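Long-range contact in type III effector XopAI (Xanthomonas citri, PDB 6K93), which probably acts as a virulence effector in the plant host, with a mono-ADP-ribosyltransferase fold that appears to bind arginine-containing peptides: residues Leu90-Trp103 with Leu186-Ala200. Numbering follows the deposited sequence.
Sequences LNTSDLIKQKKQLW and LEKEARPTAHGLAFA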
ATOM      1  N   LEU A  90      -0.014  18.485   8.517  1.00 25.52           N
ATOM      2  CA  LEU A  90      -0.911  17.797   7.601  1.00 25.45           C
ATOM      3  C   LEU A  90      -2.227  18.538   7.460  1.00 29.99           C
ATOM      4  O   LEU A  90      -2.715  19.166   8.395  1.00 31.68           O
ATOM      5  CB  LEU A  90      -1.217  16.367   8.054  1.00 22.90           C
ATOM      6  CG  LEU A  90      -0.050  15.438   8.200  1.00 22.65           C
ATOM      7  CD1 LEU A  90      -0.566  14.131   8.803  1.00 22.97           C
ATOM      8  CD2 LEU A  90       0.633  15.193   6.858  1.00 23.80           C
ATOM      9  N   ASN A  91      -2.816  18.416   6.278  1.00 31.74           N
ATOM     10  CA  ASN A  91      -4.140  18.968   6.018  1.00 32.96           C
ATOM     11  C   ASN A  91      -5.185  18.104   6.710  1.00 30.85           C
ATOM     12  O   ASN A  91      -5.412  16.949   6.329  1.00 29.64           O
ATOM     13  CB  ASN A  91      -4.417  19.042   4.519  1.00 37.88           C
ATOM     14  CG  ASN A  91      -5.819  19.535   4.209  1.00 45.36           C
ATOM     15  OD1 ASN A  91      -6.538  20.018   5.090  1.00 44.01           O
ATOM     16  ND2 ASN A  91      -6.220  19.400   2.953  1.00 51.57           N
ATOM     17  N   THR A  92      -5.826  18.669   7.717  1.00 30.30           N
ATOM     18  CA  THR A  92      -6.822  17.979   8.514  1.00 36.05           C
ATOM     19  C   THR A  92      -8.246  18.371   8.156  1.00 35.92           C
ATOM     20  O   THR A  92      -9.181  17.891   8.815  1.00 44.62           O
ATOM     21  CB  THR A  92      -6.593  18.284   9.992  1.00 42.87           C
ATOM     22  OG1 THR A  92      -6.614  19.705  10.183  1.00 47.61           O
ATOM     23  CG2 THR A  92      -5.251  17.710  10.419  1.00 46.43           C
ATOM     24  N   SER A  93      -8.453  19.242   7.162  1.00 39.13           N
ATOM     25  CA  SER A  93      -9.800  19.739   6.889  1.00 42.17           C
ATOM     26  C   SER A  93     -10.537  18.800   5.936  1.00 37.77           C
ATOM     27  O   SER A  93      -9.963  18.313   4.957  1.00 39.19           O
ATOM     28  CB  SER A  93      -9.750  21.171   6.341  1.00 56.82           C
ATOM     29  OG  SER A  93      -9.369  21.183   4.977  1.00 64.29           O
ATOM     30  N   ASP A  94     -11.794  18.533   6.274  1.00 29.52           N
ATOM     31  CA  ASP A  94     -12.717  17.666   5.571  1.00 30.53           C
ATOM     32  C   ASP A  94     -12.030  16.443   5.002  1.00 26.39           C
ATOM     33  O   ASP A  94     -11.819  16.330   3.789  1.00 27.15           O
ATOM     34  CB  ASP A  94     -13.448  18.404   4.455  1.00 35.82           C
ATOM     35  CG  ASP A  94     -14.705  17.688   4.036  1.00 42.07           C
ATOM     36  OD1 ASP A  94     -14.924  16.533   4.472  1.00 43.38           O
ATOM     37  OD2 ASP A  94     -15.498  18.278   3.272  1.00 48.98           O
ATOM     38  N   LEU A  95     -11.725  15.512   5.897  1.00 22.75           N
ATOM     39  CA  LEU A  95     -11.044  14.292   5.490  1.00 20.41           C
ATOM     40  C   LEU A  95     -11.912  13.414   4.597  1.00 19.58           C
ATOM     41  O   LEU A  95     -11.390  12.689   3.739  1.00 19.47           O
ATOM     42  CB  LEU A  95     -10.596  13.522   6.726  1.00 20.53           C
ATOM     43  CG  LEU A  95      -9.461  14.203   7.504  1.00 25.91           C
ATOM     44  CD1 LEU A  95      -9.283  13.533   8.852  1.00 25.38           C
ATOM     45  CD2 LEU A  95      -8.168  14.172   6.694  1.00 27.47           C
ATOM     46  N   ILE A  96     -13.230  13.447   4.773  1.00 21.18           N
ATOM     47  CA  ILE A  96     -14.092  12.681   3.879  1.00 23.30           C
ATOM     48  C   ILE A  96     -13.990  13.212   2.448  1.00 21.51           C
ATOM     49  O   ILE A  96     -13.891  12.438   1.486  1.00 19.92           O
ATOM     50  CB  ILE A  96     -15.540  12.706   4.408  1.00 27.70           C
ATOM     51  CG1 ILE A  96     -15.612  11.841   5.669  1.00 35.00           C
ATOM     52  CG2 ILE A  96     -16.497  12.197   3.369  1.00 25.89           C
ATOM     53  CD1 ILE A  96     -17.004  11.638   6.238  1.00 39.99           C
ATOM     54  N   LYS A  97     -13.978  14.539   2.284  1.00 22.36           N
ATOM     55  CA  LYS A  97     -13.793  15.096   0.946  1.00 25.57           C
ATOM     56  C   LYS A  97     -12.405  14.772   0.402  1.00 23.63           C
ATOM     57  O   LYS A  97     -12.254  14.459  -0.785  1.00 23.06           O
ATOM     58  CB  LYS A  97     -14.012  16.612   0.961  1.00 31.34           C
ATOM     59  CG  LYS A  97     -13.827  17.267  -0.396  1.00 38.57           C
ATOM     60  CD  LYS A  97     -14.337  18.706  -0.378  1.00 47.67           C
ATOM     61  CE  LYS A  97     -14.525  19.253  -1.789  1.00 55.57           C
ATOM     62  NZ  LYS A  97     -15.314  20.521  -1.813  1.00 60.51           N
ATOM     63  N   GLN A  98     -11.372  14.836   1.249  1.00 21.62           N
ATOM     64  CA  GLN A  98     -10.036  14.469   0.776  1.00 20.07           C
ATOM     65  C   GLN A  98     -10.001  13.037   0.272  1.00 19.25           C
ATOM     66  O   GLN A  98      -9.364  12.741  -0.742  1.00 19.02           O
ATOM     67  CB  GLN A  98      -9.012  14.620   1.887  1.00 18.30           C
ATOM     68  CG  GLN A  98      -8.673  16.024   2.232  1.00 19.02           C
ATOM     69  CD  GLN A  98      -7.497  16.057   3.161  1.00 22.90           C
ATOM     70  OE1 GLN A  98      -6.419  15.555   2.839  1.00 22.91           O
ATOM     71  NE2 GLN A  98      -7.695  16.643   4.337  1.00 25.72           N
ATOM     72  N   LYS A  99     -10.632  12.125   1.006  1.00 18.14           N
ATOM     73  CA  LYS A  99     -10.663  10.724   0.618  1.00 17.53           C
ATOM     74  C   LYS A  99     -11.419  10.541  -0.693  1.00 17.86           C
ATOM     75  O   LYS A  99     -10.971   9.807  -1.583  1.00 17.81           O
ATOM     76  CB  LYS A  99     -11.303   9.931   1.736  1.00 18.17           C
ATOM     77  CG  LYS A  99     -11.520   8.495   1.472  1.00 20.71           C
ATOM     78  CD  LYS A  99     -12.179   7.918   2.700  1.00 22.48           C
ATOM     79  CE  LYS A  99     -12.822   6.590   2.421  1.00 22.74           C
ATOM     80  NZ  LYS A  99     -13.742   6.263   3.561  1.00 22.29           N
ATOM     81  N   LYS A 100     -12.561  11.223  -0.847  1.00 19.59           N
ATOM     82  CA  LYS A 100     -13.301  11.144  -2.102  1.00 20.37           C
ATOM     83  C   LYS A 100     -12.455  11.654  -3.261  1.00 19.93           C
ATOM     84  O   LYS A 100     -12.380  11.004  -4.313  1.00 19.97           O
ATOM     85  CB  LYS A 100     -14.609  11.936  -1.980  1.00 22.35           C
ATOM     86  CG  LYS A 100     -15.382  12.051  -3.276  1.00 27.45           C
ATOM     87  CD  LYS A 100     -16.698  12.745  -3.034  1.00 34.78           C
ATOM     88  CE  LYS A 100     -17.547  12.791  -4.280  1.00 42.31           C
ATOM     89  NZ  LYS A 100     -18.851  13.464  -4.014  1.00 47.25           N
ATOM     90  N   GLN A 101     -11.790  12.808  -3.080  1.00 19.35           N
ATOM     91  CA  GLN A 101     -10.958  13.349  -4.149  1.00 21.51           C
ATOM     92  C   GLN A 101      -9.792  12.414  -4.478  1.00 18.84           C
ATOM     93  O   GLN A 101      -9.431  12.235  -5.654  1.00 19.66           O
ATOM     94  CB  GLN A 101     -10.451  14.731  -3.756  1.00 28.81           C
ATOM     95  CG  GLN A 101     -11.568  15.788  -3.796  1.00 39.78           C
ATOM     96  CD  GLN A 101     -11.150  17.128  -3.224  1.00 46.41           C
ATOM     97  OE1 GLN A 101     -10.166  17.224  -2.486  1.00 50.18           O
ATOM     98  NE2 GLN A 101     -11.905  18.171  -3.551  1.00 45.30           N
ATOM     99  N   LEU A 102      -9.175  11.802  -3.455  1.00 17.05           N
ATOM    100  CA  LEU A 102      -8.084  10.875  -3.738  1.00 16.39           C
ATOM    101  C   LEU A 102      -8.577   9.664  -4.526  1.00 16.99           C
ATOM    102  O   LEU A 102      -7.944   9.247  -5.506  1.00 17.03           O
ATOM    103  CB  LEU A 102      -7.407  10.443  -2.443  1.00 15.86           C
ATOM    104  CG  LEU A 102      -6.229   9.492  -2.644  1.00 16.32           C
ATOM    105  CD1 LEU A 102      -5.205  10.017  -3.639  1.00 16.48           C
ATOM    106  CD2 LEU A 102      -5.555   9.246  -1.301  1.00 17.25           C
ATOM    107  N   TRP A 103      -9.705   9.084  -4.122  1.00 17.25           N
ATOM    108  CA  TRP A 103     -10.214   7.918  -4.841  1.00 16.68           C
ATOM    109  C   TRP A 103     -10.546   8.268  -6.291  1.00 18.38           C
ATOM    110  O   TRP A 103     -10.261   7.486  -7.200  1.00 19.10           O
ATOM    111  CB  TRP A 103     -11.438   7.345  -4.118  1.00 16.34           C
ATOM    112  CG  TRP A 103     -12.070   6.190  -4.831  1.00 18.32           C
ATOM    113  CD1 TRP A 103     -13.352   6.122  -5.286  1.00 22.12           C
ATOM    114  CD2 TRP A 103     -11.442   4.955  -5.184  1.00 18.70           C
ATOM    115  NE1 TRP A 103     -13.572   4.912  -5.888  1.00 23.44           N
ATOM    116  CE2 TRP A 103     -12.413   4.177  -5.851  1.00 20.07           C
ATOM    117  CE3 TRP A 103     -10.158   4.440  -5.006  1.00 17.37           C
ATOM    118  CZ2 TRP A 103     -12.142   2.907  -6.336  1.00 19.45           C
ATOM    119  CZ3 TRP A 103      -9.893   3.168  -5.493  1.00 17.96           C
ATOM    120  CH2 TRP A 103     -10.875   2.427  -6.144  1.00 18.24           C
ATOM    121  N   LEU A 186      -8.749   3.973   1.802  1.00 13.73           N
ATOM    122  CA  LEU A 186      -9.654   4.324   0.713  1.00 15.22           C
ATOM    123  C   LEU A 186     -10.882   3.420   0.636  1.00 15.97           C
ATOM    124  O   LEU A 186     -11.689   3.580  -0.283  1.00 18.05           O
ATOM    125  CB  LEU A 186      -8.906   4.307  -0.631  1.00 14.49           C
ATOM    126  CG  LEU A 186      -7.841   5.372  -0.772  1.00 17.31           C
ATOM    127  CD1 LEU A 186      -7.084   5.269  -2.089  1.00 16.33           C
ATOM    128  CD2 LEU A 186      -8.445   6.778  -0.629  1.00 20.42           C
ATOM    129  N   GLU A 187     -11.051   2.485   1.571  1.00 15.27           N
ATOM    130  CA  GLU A 187     -12.278   1.705   1.623  1.00 16.13           C
ATOM    131  C   GLU A 187     -13.460   2.630   1.854  1.00 18.71           C
ATOM    132  O   GLU A 187     -13.364   3.616   2.580  1.00 17.78           O
ATOM    133  CB  GLU A 187     -12.209   0.676   2.744  1.00 16.77           C
ATOM    134  CG  GLU A 187     -11.277  -0.499   2.469  1.00 16.98           C
ATOM    135  CD  GLU A 187     -11.978  -1.591   1.720  1.00 18.93           C
ATOM    136  OE1 GLU A 187     -12.258  -1.386   0.526  1.00 19.38           O
ATOM    137  OE2 GLU A 187     -12.292  -2.651   2.304  1.00 19.71           O
ATOM    138  N   LYS A 188     -14.598   2.282   1.259  1.00 20.46           N
ATOM    139  CA  LYS A 188     -15.755   3.174   1.320  1.00 24.09           C
ATOM    140  C   LYS A 188     -16.153   3.488   2.759  1.00 24.77           C
ATOM    141  O   LYS A 188     -16.477   4.642   3.085  1.00 27.28           O
ATOM    142  CB  LYS A 188     -16.933   2.554   0.563  1.00 32.29           C
ATOM    143  CG  LYS A 188     -18.142   3.471   0.412  1.00 47.56           C
ATOM    144  CD  LYS A 188     -18.090   4.229  -0.916  1.00 59.68           C
ATOM    145  CE  LYS A 188     -18.685   5.625  -0.775  1.00 65.85           C
ATOM    146  NZ  LYS A 188     -18.678   6.402  -2.047  1.00 67.13           N
ATOM    147  N   GLU A 189     -16.165   2.478   3.627  1.00 24.64           N
ATOM    148  CA  GLU A 189     -16.661   2.632   4.989  1.00 28.28           C
ATOM    149  C   GLU A 189     -15.575   2.963   6.004  1.00 26.80           C
ATOM    150  O   GLU A 189     -15.888   3.112   7.194  1.00 29.44           O
ATOM    151  CB  GLU A 189     -17.374   1.350   5.437  1.00 38.84           C
ATOM    152  CG  GLU A 189     -18.862   1.330   5.141  1.00 52.00           C
ATOM    153  CD  GLU A 189     -19.436  -0.079   5.114  1.00 66.47           C
ATOM    154  OE1 GLU A 189     -19.181  -0.855   6.064  1.00 72.39           O
ATOM    155  OE2 GLU A 189     -20.147  -0.409   4.143  1.00 71.71           O
ATOM    156  N   ALA A 190     -14.318   3.099   5.585  1.00 20.68           N
ATOM    157  CA  ALA A 190     -13.256   3.428   6.523  1.00 21.06           C
ATOM    158  C   ALA A 190     -13.346   4.875   6.974  1.00 20.78           C
ATOM    159  O   ALA A 190     -13.806   5.746   6.241  1.00 22.32           O
ATOM    160  CB  ALA A 190     -11.882   3.177   5.889  1.00 20.55           C
ATOM    161  N   ARG A 191     -12.896   5.111   8.205  1.00 20.03           N
ATOM    162  CA  ARG A 191     -12.759   6.467   8.736  1.00 24.24           C
ATOM    163  C   ARG A 191     -11.397   6.975   8.302  1.00 23.00           C
ATOM    164  O   ARG A 191     -10.378   6.429   8.748  1.00 25.07           O
ATOM    165  CB  ARG A 191     -12.865   6.465  10.257  1.00 32.94           C
ATOM    166  CG  ARG A 191     -14.260   6.226  10.814  1.00 47.15           C
ATOM    167  CD  ARG A 191     -14.301   6.537  12.324  1.00 61.51           C
ATOM    168  NE  ARG A 191     -13.260   7.494  12.719  1.00 70.16           N
ATOM    169  CZ  ARG A 191     -13.431   8.813  12.767  1.00 75.52           C
ATOM    170  NH1 ARG A 191     -14.609   9.344  12.460  1.00 78.85           N
ATOM    171  NH2 ARG A 191     -12.427   9.604  13.125  1.00 75.19           N
ATOM    172  N   PRO A 192     -11.300   7.968   7.414  1.00 23.11           N
ATOM    173  CA  PRO A 192      -9.980   8.360   6.920  1.00 21.87           C
ATOM    174  C   PRO A 192      -9.216   9.155   7.964  1.00 21.69           C
ATOM    175  O   PRO A 192      -9.789   9.781   8.863  1.00 22.65           O
ATOM    176  CB  PRO A 192     -10.298   9.211   5.688  1.00 23.68           C
ATOM    177  CG  PRO A 192     -11.575   9.851   6.008  1.00 25.55           C
ATOM    178  CD  PRO A 192     -12.358   8.822   6.847  1.00 24.89           C
ATOM    179  N   THR A 193      -7.900   9.069   7.870  1.00 19.06           N
ATOM    180  CA  THR A 193      -7.027   9.940   8.638  1.00 18.55           C
ATOM    181  C   THR A 193      -6.108  10.675   7.681  1.00 16.62           C
ATOM    182  O   THR A 193      -5.805  10.199   6.587  1.00 15.33           O
ATOM    183  CB  THR A 193      -6.176   9.166   9.665  1.00 19.49           C
ATOM    184  OG1 THR A 193      -5.237   8.318   8.984  1.00 17.39           O
ATOM    185  CG2 THR A 193      -7.066   8.327  10.560  1.00 21.94           C
ATOM    186  N   ALA A 194      -5.657  11.848   8.114  1.00 15.46           N
ATOM    187  CA  ALA A 194      -4.660  12.570   7.328  1.00 15.25           C
ATOM    188  C   ALA A 194      -3.404  11.740   7.126  1.00 14.94           C
ATOM    189  O   ALA A 194      -2.814  11.741   6.040  1.00 14.36           O
ATOM    190  CB  ALA A 194      -4.306  13.895   8.010  1.00 16.69           C
ATOM    191  N   HIS A 195      -2.965  11.039   8.173  1.00 14.29           N
ATOM    192  CA  HIS A 195      -1.753  10.230   8.052  1.00 13.80           C
ATOM    193  C   HIS A 195      -1.916   9.143   6.993  1.00 14.09           C
ATOM    194  O   HIS A 195      -1.024   8.907   6.162  1.00 13.65           O
ATOM    195  CB  HIS A 195      -1.405   9.597   9.386  1.00 14.52           C
ATOM    196  CG  HIS A 195      -0.999  10.593  10.414  1.00 19.38           C
ATOM    197  ND1 HIS A 195      -1.885  11.506  10.941  1.00 19.18           N
ATOM    198  CD2 HIS A 195       0.200  10.839  10.997  1.00 18.80           C
ATOM    199  CE1 HIS A 195      -1.236  12.277  11.799  1.00 18.42           C
ATOM    200  NE2 HIS A 195       0.024  11.883  11.862  1.00 17.89           N
ATOM    201  N   GLY A 196      -3.043   8.445   7.032  1.00 13.83           N
ATOM    202  CA  GLY A 196      -3.292   7.393   6.066  1.00 13.04           C
ATOM    203  C   GLY A 196      -3.347   7.908   4.644  1.00 13.12           C
ATOM    204  O   GLY A 196      -2.818   7.282   3.730  1.00 12.06           O
ATOM    205  N   LEU A 197      -4.020   9.036   4.431  1.00 12.61           N
ATOM    206  CA  LEU A 197      -4.123   9.574   3.077  1.00 13.23           C
ATOM    207  C   LEU A 197      -2.756   9.983   2.544  1.00 13.36           C
ATOM    208  O   LEU A 197      -2.445   9.769   1.370  1.00 12.84           O
ATOM    209  CB  LEU A 197      -5.095  10.762   3.048  1.00 14.35           C
ATOM    210  CG  LEU A 197      -6.541  10.391   3.338  1.00 16.42           C
ATOM    211  CD1 LEU A 197      -7.345  11.660   3.549  1.00 18.59           C
ATOM    212  CD2 LEU A 197      -7.152   9.540   2.243  1.00 15.98           C
ATOM    213  N   ALA A 198      -1.913  10.566   3.399  1.00 13.42           N
ATOM    214  CA  ALA A 198      -0.579  10.967   2.980  1.00 14.16           C
ATOM    215  C   ALA A 198       0.275   9.749   2.638  1.00 14.37           C
ATOM    216  O   ALA A 198       0.971   9.739   1.626  1.00 15.30           O
ATOM    217  CB  ALA A 198       0.079  11.801   4.089  1.00 13.97           C
ATOM    218  N   PHE A 199       0.236   8.711   3.476  1.00 12.75           N
ATOM    219  CA  PHE A 199       0.911   7.459   3.165  1.00 12.41           C
ATOM    220  C   PHE A 199       0.427   6.912   1.819  1.00 11.64           C
ATOM    221  O   PHE A 199       1.217   6.467   0.974  1.00 11.64           O
ATOM    222  CB  PHE A 199       0.595   6.408   4.253  1.00 14.53           C
ATOM    223  CG  PHE A 199       1.616   6.281   5.354  1.00 16.46           C
ATOM    224  CD1 PHE A 199       1.779   7.290   6.305  1.00 17.83           C
ATOM    225  CD2 PHE A 199       2.366   5.140   5.485  1.00 16.85           C
ATOM    226  CE1 PHE A 199       2.709   7.161   7.345  1.00 17.35           C
ATOM    227  CE2 PHE A 199       3.299   4.999   6.511  1.00 16.25           C
ATOM    228  CZ  PHE A 199       3.465   5.998   7.440  1.00 17.27           C
ATOM    229  N   ALA A 200      -0.896   6.894   1.621  1.00 11.34           N
ATOM    230  CA  ALA A 200      -1.473   6.260   0.438  1.00 12.31           C
ATOM    231  C   ALA A 200      -0.935   6.877  -0.842  1.00 12.06           C
ATOM    232  O   ALA A 200      -0.629   6.159  -1.804  1.00 11.91           O
ATOM    233  CB  ALA A 200      -2.999   6.357   0.499  1.00 12.59           C
TER
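Lys-99 NZ donates to Ala-190 O at 2.7 Å and to Lys-188 O at 3.2 Å, with a weak third bond to Glu-187 O; three backbone carbonyls of the Glu-187 to Ala-190 type I turn thus collect round one ammonium. NZ stands well above the Lys-188 carbonyl plane but is only tilted from that of Ala-190. With CG anti to the backbone N (chi1 175°) and the chain extended, the lysine reaches into the turn, crossing the Pro-192 ring at about a right angle, CD 3.8 Å from Pro-192 CB. Lys-99 thus joins helix 95-103 to the loop 186-193, while Leu-197, a knob among Leu-95, Gln-98, Lys-99 and Leu-102, joins it to helix 194-200. The axes of these two helix segments come within 10.7 Å, 17° from parallel, in the helical part of the ADP-ribosyltransferase chain; Glu-187 reaches Arg-234 in a salt bridge. At the other end, Leu-90 CD1 makes a CH-pi contact over the His-195 ring, 3.6 Å from its centroid and 12° off the normal; Thr-129 hydrogen-bonds His-195 NE2. Behind this shell, Gln-98 NE2 ties down the loop before its own helix, donating to Asn-91 O (3.0 Å) and Ser-93 O (2.9 Å), while Thr-193 OG1, at the N-cap of helix 194-200, accepts from Gly-196 N.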